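Long-range contact in BH0236 protein (Bacillus halodurans, PDB 5T7A), which appears to be a beta-1,3-glucan-binding module of family 56 that helps an enzyme recognise and hydrolyse that polysaccharide: residues A[55-67]-A[94-108]. Numbering follows the deposited sequence. Where two conformers were deposited one is given.
Sequences TEARYVDVHLKVN and DVLEYSFTYEKLGPQ. With EDO (1,2-ethanediol), chain D; EDO (1,2-ethanediol), chain E; EDO (1,2-ethanediol), chain F; EDO (1,2-ethanediol), chain C.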
# COMPACT_ATOMS: atom_id res chain seq x y z
N THR A 55 -0.44 7.85 13.67
CA THR A 55 0.69 8.59 14.20
C THR A 55 1.65 8.81 13.03
O THR A 55 1.84 7.93 12.24
CB THR A 55 1.36 7.76 15.29
OG1 THR A 55 0.50 7.63 16.42
CG2 THR A 55 2.68 8.50 15.76
N GLU A 56 2.19 10.01 12.90
CA GLU A 56 3.16 10.34 11.83
C GLU A 56 4.29 9.30 11.80
O GLU A 56 4.75 8.92 12.83
CB GLU A 56 3.76 11.73 12.09
CG GLU A 56 4.79 12.15 11.08
CD GLU A 56 5.34 13.56 11.30
OE1 GLU A 56 4.77 14.33 12.08
OE2 GLU A 56 6.35 13.88 10.63
N ALA A 57 4.63 8.86 10.60
CA ALA A 57 5.70 7.87 10.37
C ALA A 57 6.94 8.58 9.74
O ALA A 57 6.80 9.42 8.89
CB ALA A 57 5.17 6.82 9.41
N ARG A 58 8.14 8.15 10.16
CA ARG A 58 9.35 8.67 9.54
C ARG A 58 9.48 8.11 8.11
O ARG A 58 10.01 8.78 7.19
CB ARG A 58 10.55 8.33 10.34
CG ARG A 58 10.67 9.10 11.66
CD ARG A 58 12.02 8.80 12.32
NE ARG A 58 12.08 7.49 12.95
CZ ARG A 58 13.06 6.61 12.75
NH1 ARG A 58 14.05 6.87 11.87
NH2 ARG A 58 13.02 5.50 13.37
N TYR A 59 8.94 6.92 7.89
CA TYR A 59 8.99 6.25 6.59
C TYR A 59 7.97 5.13 6.57
O TYR A 59 7.60 4.59 7.63
CB TYR A 59 10.37 5.64 6.33
CG TYR A 59 10.87 4.64 7.32
CD1 TYR A 59 10.58 3.30 7.22
CD2 TYR A 59 11.63 5.03 8.41
CE1 TYR A 59 11.03 2.38 8.17
CE2 TYR A 59 12.13 4.10 9.35
CZ TYR A 59 11.82 2.80 9.23
OH TYR A 59 12.26 1.88 10.18
N VAL A 60 7.54 4.81 5.35
CA VAL A 60 6.71 3.57 5.14
C VAL A 60 7.19 2.95 3.84
O VAL A 60 7.32 3.63 2.84
CB VAL A 60 5.22 3.94 5.00
CG1 VAL A 60 4.43 2.69 4.82
CG2 VAL A 60 4.75 4.69 6.22
N ASP A 61 7.49 1.64 3.89
CA ASP A 61 7.77 0.82 2.72
C ASP A 61 6.55 -0.04 2.38
O ASP A 61 5.80 -0.46 3.27
CB ASP A 61 8.91 -0.11 2.96
CG ASP A 61 10.23 0.61 3.21
OD1 ASP A 61 10.39 1.74 2.75
OD2 ASP A 61 11.11 0.02 3.89
N VAL A 62 6.35 -0.26 1.07
CA VAL A 62 5.38 -1.21 0.61
C VAL A 62 6.05 -2.38 -0.06
O VAL A 62 7.08 -2.20 -0.75
CB VAL A 62 4.33 -0.53 -0.31
CG1 VAL A 62 4.94 0.04 -1.59
CG2 VAL A 62 3.20 -1.47 -0.62
N HIS A 63 5.50 -3.55 0.17
CA HIS A 63 5.97 -4.86 -0.41
C HIS A 63 4.83 -5.32 -1.29
O HIS A 63 3.68 -5.31 -0.84
CB HIS A 63 6.20 -5.86 0.71
CG HIS A 63 6.95 -5.29 1.87
ND1 HIS A 63 8.26 -4.85 1.77
CD2 HIS A 63 6.55 -4.98 3.11
CE1 HIS A 63 8.64 -4.32 2.92
NE2 HIS A 63 7.63 -4.40 3.76
N LEU A 64 5.09 -5.61 -2.58
CA LEU A 64 3.97 -5.98 -3.46
C LEU A 64 4.33 -7.10 -4.40
O LEU A 64 5.51 -7.31 -4.73
CB LEU A 64 3.39 -4.77 -4.16
CG LEU A 64 4.29 -3.97 -5.11
CD1 LEU A 64 4.23 -4.66 -6.46
CD2 LEU A 64 3.84 -2.50 -5.19
N LYS A 65 3.30 -7.81 -4.80
CA LYS A 65 3.43 -8.81 -5.87
C LYS A 65 2.20 -8.76 -6.71
O LYS A 65 1.10 -8.55 -6.22
CB LYS A 65 3.43 -10.20 -5.27
CG LYS A 65 4.54 -10.56 -4.35
CD LYS A 65 4.13 -11.82 -3.58
CE LYS A 65 5.26 -12.23 -2.70
NZ LYS A 65 5.18 -13.66 -2.29
N VAL A 66 2.34 -9.09 -7.99
CA VAL A 66 1.22 -9.11 -8.89
C VAL A 66 1.09 -10.54 -9.47
O VAL A 66 2.09 -11.05 -9.98
CB VAL A 66 1.44 -8.14 -10.03
CG1 VAL A 66 0.27 -8.26 -11.02
CG2 VAL A 66 1.61 -6.69 -9.57
N ASN A 67 -0.10 -11.13 -9.37
CA ASN A 67 -0.38 -12.55 -9.82
C ASN A 67 0.71 -13.49 -9.29
O ASN A 67 1.26 -14.36 -10.01
CB ASN A 67 -0.45 -12.58 -11.34
CG ASN A 67 -1.55 -11.69 -11.91
OD1 ASN A 67 -2.62 -11.63 -11.32
ND2 ASN A 67 -1.26 -10.93 -12.95
N ASP A 94 -5.94 -8.80 -12.90
CA ASP A 94 -4.69 -8.81 -12.14
C ASP A 94 -4.98 -8.88 -10.63
O ASP A 94 -5.95 -8.26 -10.12
CB ASP A 94 -3.77 -7.65 -12.52
CG ASP A 94 -3.21 -7.80 -13.91
OD1 ASP A 94 -3.38 -8.86 -14.46
OD2 ASP A 94 -2.56 -6.87 -14.40
N VAL A 95 -4.23 -9.73 -9.91
CA VAL A 95 -4.27 -9.76 -8.45
C VAL A 95 -3.02 -9.04 -7.86
O VAL A 95 -1.86 -9.42 -8.10
CB VAL A 95 -4.43 -11.18 -7.86
CG1 VAL A 95 -4.22 -11.22 -6.38
CG2 VAL A 95 -5.80 -11.75 -8.20
N LEU A 96 -3.27 -8.01 -7.07
CA LEU A 96 -2.18 -7.26 -6.40
C LEU A 96 -2.24 -7.62 -4.93
O LEU A 96 -3.25 -7.45 -4.25
CB LEU A 96 -2.40 -5.76 -6.63
CG LEU A 96 -1.50 -4.84 -5.78
CD1 LEU A 96 -0.08 -4.91 -6.28
CD2 LEU A 96 -2.04 -3.43 -5.96
N GLU A 97 -1.12 -8.13 -4.42
CA GLU A 97 -0.98 -8.39 -2.99
C GLU A 97 0.03 -7.40 -2.45
O GLU A 97 1.04 -7.12 -3.09
CB GLU A 97 -0.59 -9.84 -2.71
CG GLU A 97 -1.82 -10.79 -2.86
CD GLU A 97 -1.40 -12.21 -2.67
OE1 GLU A 97 -0.76 -12.72 -3.62
OE2 GLU A 97 -1.73 -12.78 -1.60
N TYR A 98 -0.19 -6.89 -1.24
CA TYR A 98 0.61 -5.79 -0.74
C TYR A 98 0.61 -5.80 0.77
O TYR A 98 -0.35 -6.21 1.42
CB TYR A 98 0.11 -4.44 -1.25
CG TYR A 98 -1.32 -4.10 -0.91
CD1 TYR A 98 -2.38 -4.62 -1.67
CD2 TYR A 98 -1.65 -3.23 0.11
CE1 TYR A 98 -3.68 -4.33 -1.38
CE2 TYR A 98 -2.92 -2.93 0.41
CZ TYR A 98 -3.95 -3.45 -0.31
OH TYR A 98 -5.25 -3.13 0.02
N SER A 99 1.78 -5.47 1.31
CA SER A 99 1.96 -5.35 2.77
C SER A 99 2.83 -4.16 3.04
O SER A 99 3.40 -3.59 2.08
CB SER A 99 2.60 -6.58 3.34
OG SER A 99 3.84 -6.84 2.68
N PHE A 100 2.89 -3.73 4.29
CA PHE A 100 3.65 -2.55 4.65
C PHE A 100 4.62 -2.78 5.76
O PHE A 100 4.35 -3.57 6.68
CB PHE A 100 2.70 -1.41 5.08
CG PHE A 100 1.62 -1.11 4.05
CD1 PHE A 100 1.84 -0.22 3.04
CD2 PHE A 100 0.38 -1.76 4.14
CE1 PHE A 100 0.82 0.05 2.10
CE2 PHE A 100 -0.57 -1.51 3.23
CZ PHE A 100 -0.38 -0.61 2.19
N THR A 101 5.69 -1.99 5.74
CA THR A 101 6.55 -1.86 6.91
C THR A 101 6.53 -0.36 7.22
O THR A 101 6.95 0.43 6.39
CB THR A 101 7.97 -2.41 6.64
OG1 THR A 101 7.91 -3.82 6.40
CG2 THR A 101 8.87 -2.14 7.84
N TYR A 102 6.07 -0.02 8.43
CA TYR A 102 5.91 1.36 8.82
C TYR A 102 6.60 1.66 10.11
O TYR A 102 6.64 0.88 11.02
CB TYR A 102 4.44 1.74 8.96
CG TYR A 102 3.65 0.98 9.94
CD1 TYR A 102 3.10 -0.25 9.65
CD2 TYR A 102 3.37 1.55 11.21
CE1 TYR A 102 2.33 -0.92 10.61
CE2 TYR A 102 2.61 0.90 12.14
CZ TYR A 102 2.06 -0.34 11.85
OH TYR A 102 1.30 -1.01 12.77
N GLU A 103 7.17 2.85 10.17
CA GLU A 103 7.83 3.30 11.39
C GLU A 103 6.74 3.94 12.30
O GLU A 103 5.78 4.60 11.82
CB GLU A 103 8.86 4.31 11.01
CG GLU A 103 9.77 4.75 12.15
CD GLU A 103 9.26 5.95 12.90
OE1 GLU A 103 8.30 6.65 12.48
OE2 GLU A 103 9.87 6.22 13.98
N LYS A 104 6.89 3.79 13.60
CA LYS A 104 5.99 4.48 14.54
C LYS A 104 6.76 4.72 15.83
O LYS A 104 7.00 3.80 16.57
CB LYS A 104 4.73 3.65 14.84
CG LYS A 104 3.75 4.31 15.82
CD LYS A 104 2.42 3.59 16.00
CE LYS A 104 2.60 2.36 16.90
NZ LYS A 104 1.42 2.05 17.73
N LEU A 105 7.14 5.96 16.08
CA LEU A 105 7.74 6.33 17.41
C LEU A 105 9.05 5.55 17.70
O LEU A 105 9.36 5.27 18.86
CB LEU A 105 6.72 6.15 18.55
CG LEU A 105 5.49 7.02 18.37
CD1 LEU A 105 4.45 6.67 19.42
CD2 LEU A 105 5.78 8.51 18.32
N GLY A 106 9.77 5.23 16.63
CA GLY A 106 11.13 4.69 16.66
C GLY A 106 11.26 3.36 15.94
O GLY A 106 11.94 3.29 14.90
N PRO A 107 10.60 2.33 16.45
CA PRO A 107 10.63 1.01 15.79
C PRO A 107 9.79 0.98 14.55
O PRO A 107 9.08 1.96 14.26
CB PRO A 107 9.97 0.10 16.78
CG PRO A 107 9.81 0.89 18.00
CD PRO A 107 9.80 2.29 17.65
N GLN A 108 9.89 -0.13 13.84
CA GLN A 108 9.06 -0.39 12.67
C GLN A 108 8.28 -1.68 12.86
O GLN A 108 8.61 -2.58 13.64
CB GLN A 108 9.85 -0.45 11.39
CG GLN A 108 10.94 -1.52 11.41
CD GLN A 108 11.68 -1.56 10.06
OE1 GLN A 108 11.98 -0.51 9.47
NE2 GLN A 108 11.91 -2.73 9.56
C1 EDO D . 14.56 2.75 12.16
O1 EDO D . 15.04 3.36 13.39
C2 EDO D . 13.11 2.53 12.37
O2 EDO D . 12.91 1.40 13.02
C1 EDO E . 2.01 -12.93 -0.93
O1 EDO E . 2.92 -13.85 -1.51
C2 EDO E . 1.46 -13.59 0.29
O2 EDO E . 0.11 -13.99 0.09
C1 EDO F . 5.19 -8.45 -10.90
O1 EDO F . 6.38 -7.87 -11.40
C2 EDO F . 5.24 -8.29 -9.39
O2 EDO F . 5.08 -9.52 -8.66
C1 EDO C . 2.57 -1.49 16.93
O1 EDO C . 1.21 -0.93 17.03
C2 EDO C . 2.58 -2.73 17.76
O2 EDO C . 2.55 -2.38 19.12
O HOH W 1 3.15 5.48 12.30
O HOH W 2 6.93 8.09 14.32
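Glu103 lays its CB over one face of the Tyr59 ring, a CH-pi contact 3.7 Å from the centroid and 14° off the ring normal. At the ring's hydroxyl edge Tyr59 OH donates to Gln108 OE1 in the amide's carbonyl plane; the modelled 2.5 Å is short and its exact value uncertain. On the guanidinium of Arg58, one face is covered by Tyr59 CE2, while the edge carries Glu103 OE2, slightly out of plane. Glu103 reaches the arginine because its chain bends at chi2 (-91°), its carboxylate standing 78° from the guanidinium plane. Arg58 NE forms a salt bridge with Glu103 OE2 at 2.7 Å, Gly106 N approaches that oxygen from the opposite face, and Glu103 OE1 takes the backbone N of Arg58 at 2.8 Å; these bonds tie the 104-107 turn to the lead-in of strand 60-66. That strand and 95-103 are antiparallel neighbours in a beta-sandwich-like module, with hydrogen-bonded pairs at Asp61-Thr101, His63-Ser99 and Lys65-Glu97. On their side of the sheet His63 bonds through NE2 to Thr101 OG1 at 2.7 Å; its ND1 goes to Asn73, so both ring nitrogens are engaged. The opposite face, largely hydrophobic and aromatic, meets strands 46-53 and 82-88: Val62 CG2 lies 3.9 Å from Phe100 CE1, and Phe51 meets the Phe100 ring. At the far end, Asn67 OD1 receives Val95 N at 2.9 Å.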